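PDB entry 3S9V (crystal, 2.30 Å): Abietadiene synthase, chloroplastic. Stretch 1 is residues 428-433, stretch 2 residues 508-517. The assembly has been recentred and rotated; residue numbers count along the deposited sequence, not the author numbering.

Stretch 1 (428-433) SMPRLE
Stretch 2 508-517: YFSPASFIFE

The first turn of one helix docks against the last part of another through a single backbone hydrogen bond, flanked by a cation-pi stack and a set of apolar contacts, in a compact example of how a free helix-start amide can be satisfied by a distant segment of the same chain. The two stretches of abietadiene synthase lie at least 77 residues apart in sequence where they touch, and together they bury 403 Å².

The first stretch enters as an extended segment, with Ser428 at phi/psi -100/110 and Met429 at -89/139, and turns helical at Pro430 (-41/-52). Met429 occupies the N-cap position, and its O accepts from Glu433 N at 3.0 Å to close the first turn. Ser428, with chi1 t, reaches over the same turn, its OG donating to Glu433 OE1 at 2.8 Å. Proline suits the first helical position, where its lack of an N-H costs no hydrogen bond.

The second stretch opens within a helix that begins earlier in the chain, but Pro511 has no N-H to bond to the preceding turn and the helix is kinked there. Ser513 N still returns to Phe509 O at 2.8 Å, and Ile515 N to Pro511 O at 2.8 Å. Phe514 lies at -122/-38, Ile515 at -110/66 and Phe516 at -77/-23, the last two in loop.

Arg431 CA lies 5.1 Å from Ser513 CA, and Pro430 CA 5.4 Å from Phe514 CA, so numbering rises in one stretch as it falls in the other. At this point Arg431 N donates to Ser513 O at 3.1 Å, with a nearly straight N-H...O angle of 168°. An amide in the first turn of a helix has no carbonyl of a preceding turn to bind, and here the other stretch supplies one. Pro430 CD packs 3.5 Å from the same Ser513 O. The serine side chain, chi1 p, folds back so that OG donates to Ser510 O at 2.7 Å, while Met429 CB rests 3.6 Å from Ser513 OG.

Arg431 contributes the largest covered area, 85 Å². Its CA-to-CB bond points toward the second stretch, and chi1 m, chi2 m, chi3 p and chi4 near 180° bend the chain so that CG passes 3.5 Å from Ala512 O and the guanidinium lies flat on Phe516. The planes meet at 13°, and Arg431 CZ stands 3.8 Å from the centroid of the Phe516 ring, 15° off its normal. Phe516 (chi1 p, chi2 90°) offers this face to the cation. Pro430 CB meets the same ring obliquely, 4.0 Å from Phe516 CE2.

Apolar contacts complete the fit, all buried except partly exposed Pro430. Met429, m at all three chi angles, brings CE to 3.9 Å from Phe514 CD2 (Phe514 chi1 65°, chi2 82°), while Pro430 CD lies 3.8 Å from Phe514 CB. Leu432 (m, t) points CA-to-CB sideways, yet its CD1 reaches the edge of the Phe509 ring (chi1 157°, chi2 72°), 3.9 Å from Phe509 CZ.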

# COMPACT_ATOMS: atom_id res chain seq x y z
N SER A 428 5.56 -4.97 7.94
CA SER A 428 4.22 -5.34 7.54
C SER A 428 4.13 -6.72 6.86
O SER A 428 4.60 -6.89 5.74
CB SER A 428 3.65 -4.27 6.62
OG SER A 428 2.32 -4.58 6.24
N MET A 429 3.54 -7.69 7.56
CA MET A 429 3.38 -9.03 7.02
C MET A 429 2.05 -9.06 6.25
O MET A 429 1.06 -8.50 6.70
CB MET A 429 3.36 -10.07 8.14
CG MET A 429 4.43 -9.87 9.23
SD MET A 429 6.12 -9.73 8.61
CE MET A 429 6.21 -11.23 7.63
N PRO A 430 2.03 -9.71 5.08
CA PRO A 430 0.84 -9.82 4.22
C PRO A 430 -0.52 -10.06 4.90
O PRO A 430 -1.48 -9.33 4.64
CB PRO A 430 1.21 -10.95 3.26
CG PRO A 430 2.68 -10.76 3.10
CD PRO A 430 3.14 -10.51 4.53
N ARG A 431 -0.61 -11.07 5.76
CA ARG A 431 -1.89 -11.34 6.42
C ARG A 431 -2.31 -10.21 7.36
O ARG A 431 -3.48 -9.83 7.39
CB ARG A 431 -1.83 -12.66 7.21
CG ARG A 431 -1.73 -13.91 6.34
CD ARG A 431 -3.03 -14.21 5.59
NE ARG A 431 -3.14 -13.46 4.35
CZ ARG A 431 -4.20 -13.51 3.54
NH1 ARG A 431 -5.25 -14.27 3.84
NH2 ARG A 431 -4.19 -12.82 2.41
N LEU A 432 -1.36 -9.66 8.11
CA LEU A 432 -1.68 -8.58 9.03
C LEU A 432 -2.12 -7.31 8.28
O LEU A 432 -3.06 -6.63 8.72
CB LEU A 432 -0.48 -8.29 9.94
CG LEU A 432 -0.11 -9.48 10.83
CD1 LEU A 432 1.10 -9.14 11.69
CD2 LEU A 432 -1.31 -9.83 11.71
N GLU A 433 -1.45 -7.01 7.17
CA GLU A 433 -1.82 -5.83 6.39
C GLU A 433 -3.18 -6.09 5.74
O GLU A 433 -4.03 -5.22 5.70
CB GLU A 433 -0.80 -5.54 5.28
CG GLU A 433 -1.14 -4.27 4.49
CD GLU A 433 -0.07 -3.85 3.49
OE1 GLU A 433 1.11 -3.74 3.90
OE2 GLU A 433 -0.40 -3.61 2.31
N TYR A 508 4.54 -20.93 14.46
CA TYR A 508 3.75 -21.24 13.27
C TYR A 508 3.19 -19.95 12.67
O TYR A 508 2.92 -19.88 11.46
CB TYR A 508 2.61 -22.19 13.60
CG TYR A 508 1.72 -22.45 12.42
CD1 TYR A 508 2.19 -23.16 11.31
CD2 TYR A 508 0.42 -21.94 12.37
CE1 TYR A 508 1.40 -23.34 10.18
CE2 TYR A 508 -0.38 -22.11 11.25
CZ TYR A 508 0.12 -22.81 10.16
OH TYR A 508 -0.65 -22.95 9.03
N PHE A 509 3.00 -18.95 13.51
CA PHE A 509 2.47 -17.67 13.07
C PHE A 509 3.33 -17.06 11.96
O PHE A 509 2.81 -16.54 10.98
CB PHE A 509 2.42 -16.68 14.24
CG PHE A 509 2.43 -15.23 13.82
CD1 PHE A 509 1.32 -14.66 13.22
CD2 PHE A 509 3.57 -14.46 13.99
CE1 PHE A 509 1.34 -13.33 12.80
CE2 PHE A 509 3.60 -13.12 13.57
CZ PHE A 509 2.49 -12.56 12.98
N SER A 510 4.64 -17.14 12.15
CA SER A 510 5.58 -16.57 11.19
C SER A 510 5.32 -16.93 9.74
O SER A 510 4.90 -16.08 8.96
CB SER A 510 7.01 -16.95 11.59
OG SER A 510 7.36 -16.34 12.82
N PRO A 511 5.56 -18.19 9.35
CA PRO A 511 5.31 -18.50 7.94
C PRO A 511 3.84 -18.30 7.54
O PRO A 511 3.55 -17.93 6.40
CB PRO A 511 5.76 -19.95 7.82
CG PRO A 511 5.39 -20.51 9.15
CD PRO A 511 5.85 -19.42 10.11
N ALA A 512 2.94 -18.56 8.47
CA ALA A 512 1.52 -18.41 8.19
C ALA A 512 1.17 -16.98 7.82
O ALA A 512 0.25 -16.72 7.06
CB ALA A 512 0.70 -18.86 9.41
N SER A 513 1.92 -16.03 8.37
CA SER A 513 1.66 -14.63 8.10
C SER A 513 2.10 -14.17 6.71
O SER A 513 1.59 -13.15 6.22
CB SER A 513 2.35 -13.76 9.16
OG SER A 513 3.73 -13.60 8.85
N PHE A 514 3.04 -14.88 6.08
CA PHE A 514 3.49 -14.46 4.75
C PHE A 514 3.34 -15.46 3.60
O PHE A 514 3.03 -15.05 2.49
CB PHE A 514 4.93 -13.90 4.81
CG PHE A 514 5.98 -14.91 5.21
CD1 PHE A 514 6.53 -15.78 4.26
CD2 PHE A 514 6.45 -14.97 6.52
CE1 PHE A 514 7.53 -16.70 4.62
CE2 PHE A 514 7.45 -15.88 6.89
CZ PHE A 514 7.99 -16.74 5.93
N ILE A 515 3.57 -16.75 3.84
CA ILE A 515 3.38 -17.75 2.78
C ILE A 515 2.15 -18.55 3.18
O ILE A 515 2.21 -19.74 3.48
CB ILE A 515 4.59 -18.71 2.61
CG1 ILE A 515 5.02 -19.29 3.97
CG2 ILE A 515 5.74 -17.98 1.93
CD1 ILE A 515 6.00 -20.46 3.85
N PHE A 516 1.03 -17.84 3.18
CA PHE A 516 -0.27 -18.33 3.57
C PHE A 516 -1.06 -19.22 2.61
O PHE A 516 -1.93 -19.97 3.04
CB PHE A 516 -1.13 -17.12 3.91
CG PHE A 516 -1.24 -16.14 2.78
CD1 PHE A 516 -2.27 -16.25 1.85
CD2 PHE A 516 -0.29 -15.14 2.61
CE1 PHE A 516 -2.35 -15.37 0.78
CE2 PHE A 516 -0.36 -14.25 1.54
CZ PHE A 516 -1.39 -14.37 0.62
N GLU A 517 -0.77 -19.14 1.31
CA GLU A 517 -1.52 -19.94 0.33
C GLU A 517 -1.65 -21.41 0.71
O GLU A 517 -0.72 -22.02 1.23
CB GLU A 517 -0.88 -19.83 -1.06
CG GLU A 517 -0.86 -18.43 -1.69
CD GLU A 517 0.37 -17.61 -1.29
OE1 GLU A 517 0.93 -16.91 -2.17
OE2 GLU A 517 0.78 -17.67 -0.11